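Local coordinates for protein endoglucanase (Fervidobacterium pennivorans DSM 9078, PDB 6KDD) that probably hydrolyses beta-1,4-glucosidic bonds in cellulose and related glucans, as a family 5 glycoside hydrolase built on a TIM barrel, at residues K52-D56 with A316-E320. Numbering follows the deposited sequence.
Sequences KRGFD and AVVGE
V318 reaches over the F55 ring with its CG2 methyl, a CH-pi contact 3.8 Å from CG2 to the ring centroid and 29° off the ring normal. V317 meets the same ring differently: its CG1, turned anti to the backbone N (chi1 167°), comes in at the edge, 3.6 Å from F55 CE1. With I301 and V24 also touching F55, this is the tight, buried side. Cutting F55 back to an alanine is likely to leave V317 CG1 and V318 CG2 without the ring they pack on and to open a gap toward V24. G54 closes helix 45-53 with a Schellman motif (positive phi, two bonds back into the last turn), and its lack of a side chain leaves room for V318 CG1.

The outer side is looser and wetter. V318 CG2 lies over one face of the R53 guanidinium, NH1 stands 3.7 Å from V318 CG1, and a water in the guanidinium plane accepts from NH1 at 3.0 Å and donates to G319 O. NH2 is salt-bridged to E311, and W309 gives the cation a pi partner. Helix 45-53 thus meets the C-terminal helix 313-318 mainly through apolar packing, with the water bridge and the R53 salt bridge on the outer side.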
ATOM      1  N   LYS A  52     -19.265   0.826   4.993  1.00 23.74           N
ATOM      2  CA  LYS A  52     -20.247   1.398   5.909  1.00 26.40           C
ATOM      3  C   LYS A  52     -19.531   2.217   6.982  1.00 29.20           C
ATOM      4  O   LYS A  52     -20.056   3.222   7.430  1.00 26.27           O
ATOM      5  CB  LYS A  52     -21.098   0.278   6.527  1.00 28.28           C
ATOM      6  CG  LYS A  52     -21.934   0.707   7.733  1.00 36.64           C
ATOM      7  CD  LYS A  52     -23.157  -0.167   8.065  1.00 43.72           C
ATOM      8  CE  LYS A  52     -24.387   0.209   7.253  1.00 53.20           C
ATOM      9  NZ  LYS A  52     -24.895   1.586   7.519  1.00 58.87           N
ATOM     10  N   ARG A  53     -18.304   1.824   7.348  1.00 24.25           N
ATOM     11  CA  ARG A  53     -17.519   2.561   8.341  1.00 24.72           C
ATOM     12  C   ARG A  53     -17.087   3.934   7.808  1.00 25.15           C
ATOM     13  O   ARG A  53     -16.762   4.806   8.594  1.00 28.22           O
ATOM     14  CB  ARG A  53     -16.345   1.704   8.851  1.00 21.84           C
ATOM     15  CG  ARG A  53     -15.440   2.355   9.894  1.00 22.40           C
ATOM     16  CD  ARG A  53     -16.339   2.584  11.139  1.00 25.20           C
ATOM     17  NE  ARG A  53     -15.685   3.217  12.289  1.00 23.91           N
ATOM     18  CZ  ARG A  53     -15.427   4.520  12.404  1.00 27.07           C
ATOM     19  NH1 ARG A  53     -15.795   5.372  11.454  1.00 23.60           N
ATOM     20  NH2 ARG A  53     -14.822   4.968  13.504  1.00 27.32           N
ATOM     21  N   GLY A  54     -17.052   4.163   6.487  1.00 23.97           N
ATOM     22  CA  GLY A  54     -16.684   5.491   6.010  1.00 22.92           C
ATOM     23  C   GLY A  54     -15.447   5.541   5.114  1.00 22.75           C
ATOM     24  O   GLY A  54     -14.991   6.601   4.719  1.00 22.24           O
ATOM     25  N   PHE A  55     -14.872   4.386   4.776  1.00 21.37           N
ATOM     26  CA  PHE A  55     -13.702   4.353   3.913  1.00 21.12           C
ATOM     27  C   PHE A  55     -14.153   4.564   2.466  1.00 19.44           C
ATOM     28  O   PHE A  55     -15.265   4.160   2.090  1.00 22.13           O
ATOM     29  CB  PHE A  55     -12.968   2.996   4.078  1.00 20.71           C
ATOM     30  CG  PHE A  55     -12.178   2.879   5.363  1.00 19.59           C
ATOM     31  CD1 PHE A  55     -10.914   3.426   5.464  1.00 20.66           C
ATOM     32  CD2 PHE A  55     -12.706   2.248   6.482  1.00 22.16           C
ATOM     33  CE1 PHE A  55     -10.197   3.350   6.657  1.00 19.55           C
ATOM     34  CE2 PHE A  55     -11.988   2.160   7.675  1.00 20.41           C
ATOM     35  CZ  PHE A  55     -10.721   2.693   7.757  1.00 18.90           C
ATOM     36  N   ASP A  56     -13.263   5.157   1.673  1.00 20.20           N
ATOM     37  CA  ASP A  56     -13.392   5.321   0.230  1.00 22.76           C
ATOM     38  C   ASP A  56     -12.742   4.194  -0.562  1.00 21.78           C
ATOM     39  O   ASP A  56     -13.120   3.937  -1.714  1.00 20.72           O
ATOM     40  CB  ASP A  56     -12.711   6.614  -0.219  1.00 23.27           C
ATOM     41  CG  ASP A  56     -13.343   7.774   0.525  1.00 30.74           C
ATOM     42  OD1 ASP A  56     -14.569   7.828   0.485  1.00 27.71           O
ATOM     43  OD2 ASP A  56     -12.597   8.571   1.179  1.00 29.95           O
ATOM     44  N   ALA A 316      -9.487   7.387  14.788  1.00 24.08           N
ATOM     45  CA  ALA A 316      -8.202   7.998  14.465  1.00 23.52           C
ATOM     46  C   ALA A 316      -7.915   7.856  12.964  1.00 22.90           C
ATOM     47  O   ALA A 316      -7.363   8.754  12.316  1.00 22.20           O
ATOM     48  CB  ALA A 316      -7.095   7.319  15.278  1.00 22.64           C
ATOM     49  N   VAL A 317      -8.320   6.721  12.389  1.00 21.92           N
ATOM     50  CA  VAL A 317      -8.029   6.491  10.972  1.00 21.38           C
ATOM     51  C   VAL A 317      -9.017   7.253  10.084  1.00 20.38           C
ATOM     52  O   VAL A 317      -8.619   7.917   9.141  1.00 25.88           O
ATOM     53  CB  VAL A 317      -8.076   4.978  10.688  1.00 18.66           C
ATOM     54  CG1 VAL A 317      -8.101   4.676   9.198  1.00 22.08           C
ATOM     55  CG2 VAL A 317      -6.919   4.294  11.397  1.00 21.78           C
ATOM     56  N   VAL A 318     -10.313   7.077  10.369  1.00 24.71           N
ATOM     57  CA  VAL A 318     -11.398   7.547   9.512  1.00 27.18           C
ATOM     58  C   VAL A 318     -11.697   9.042   9.728  1.00 26.89           C
ATOM     59  O   VAL A 318     -12.062   9.732   8.789  1.00 30.46           O
ATOM     60  CB  VAL A 318     -12.674   6.705   9.706  1.00 28.20           C
ATOM     61  CG1 VAL A 318     -13.846   7.309   8.916  1.00 29.48           C
ATOM     62  CG2 VAL A 318     -12.455   5.229   9.326  1.00 26.09           C
ATOM     63  N   GLY A 319     -11.600   9.537  10.961  1.00 31.24           N
ATOM     64  CA  GLY A 319     -11.882  10.946  11.241  1.00 32.29           C
ATOM     65  C   GLY A 319     -13.382  11.228  11.145  1.00 41.39           C
ATOM     66  O   GLY A 319     -14.176  10.332  11.427  1.00 36.48           O
ATOM     67  N   GLU A 320     -13.721  12.474  10.749  1.00 49.73           N
ATOM     68  CA  GLU A 320     -15.062  12.996  10.505  1.00 59.23           C
ATOM     69  C   GLU A 320     -15.791  13.250  11.827  1.00 65.45           C
ATOM     70  O   GLU A 320     -15.122  13.736  12.756  1.00 71.64           O
ATOM     71  CB  GLU A 320     -15.900  12.044   9.659  1.00 68.28           C
ATOM     72  CG  GLU A 320     -15.717  12.236   8.175  1.00 82.19           C
ATOM     73  CD  GLU A 320     -16.883  11.603   7.438  1.00 98.22           C
ATOM     74  OE1 GLU A 320     -17.328  10.519   7.876  1.00112.24           O
ATOM     75  OE2 GLU A 320     -17.370  12.211   6.461  1.00 99.25           O
TER
HETATM   76  O   HOH W   1     -14.919   8.085  12.324  1.00 33.16           O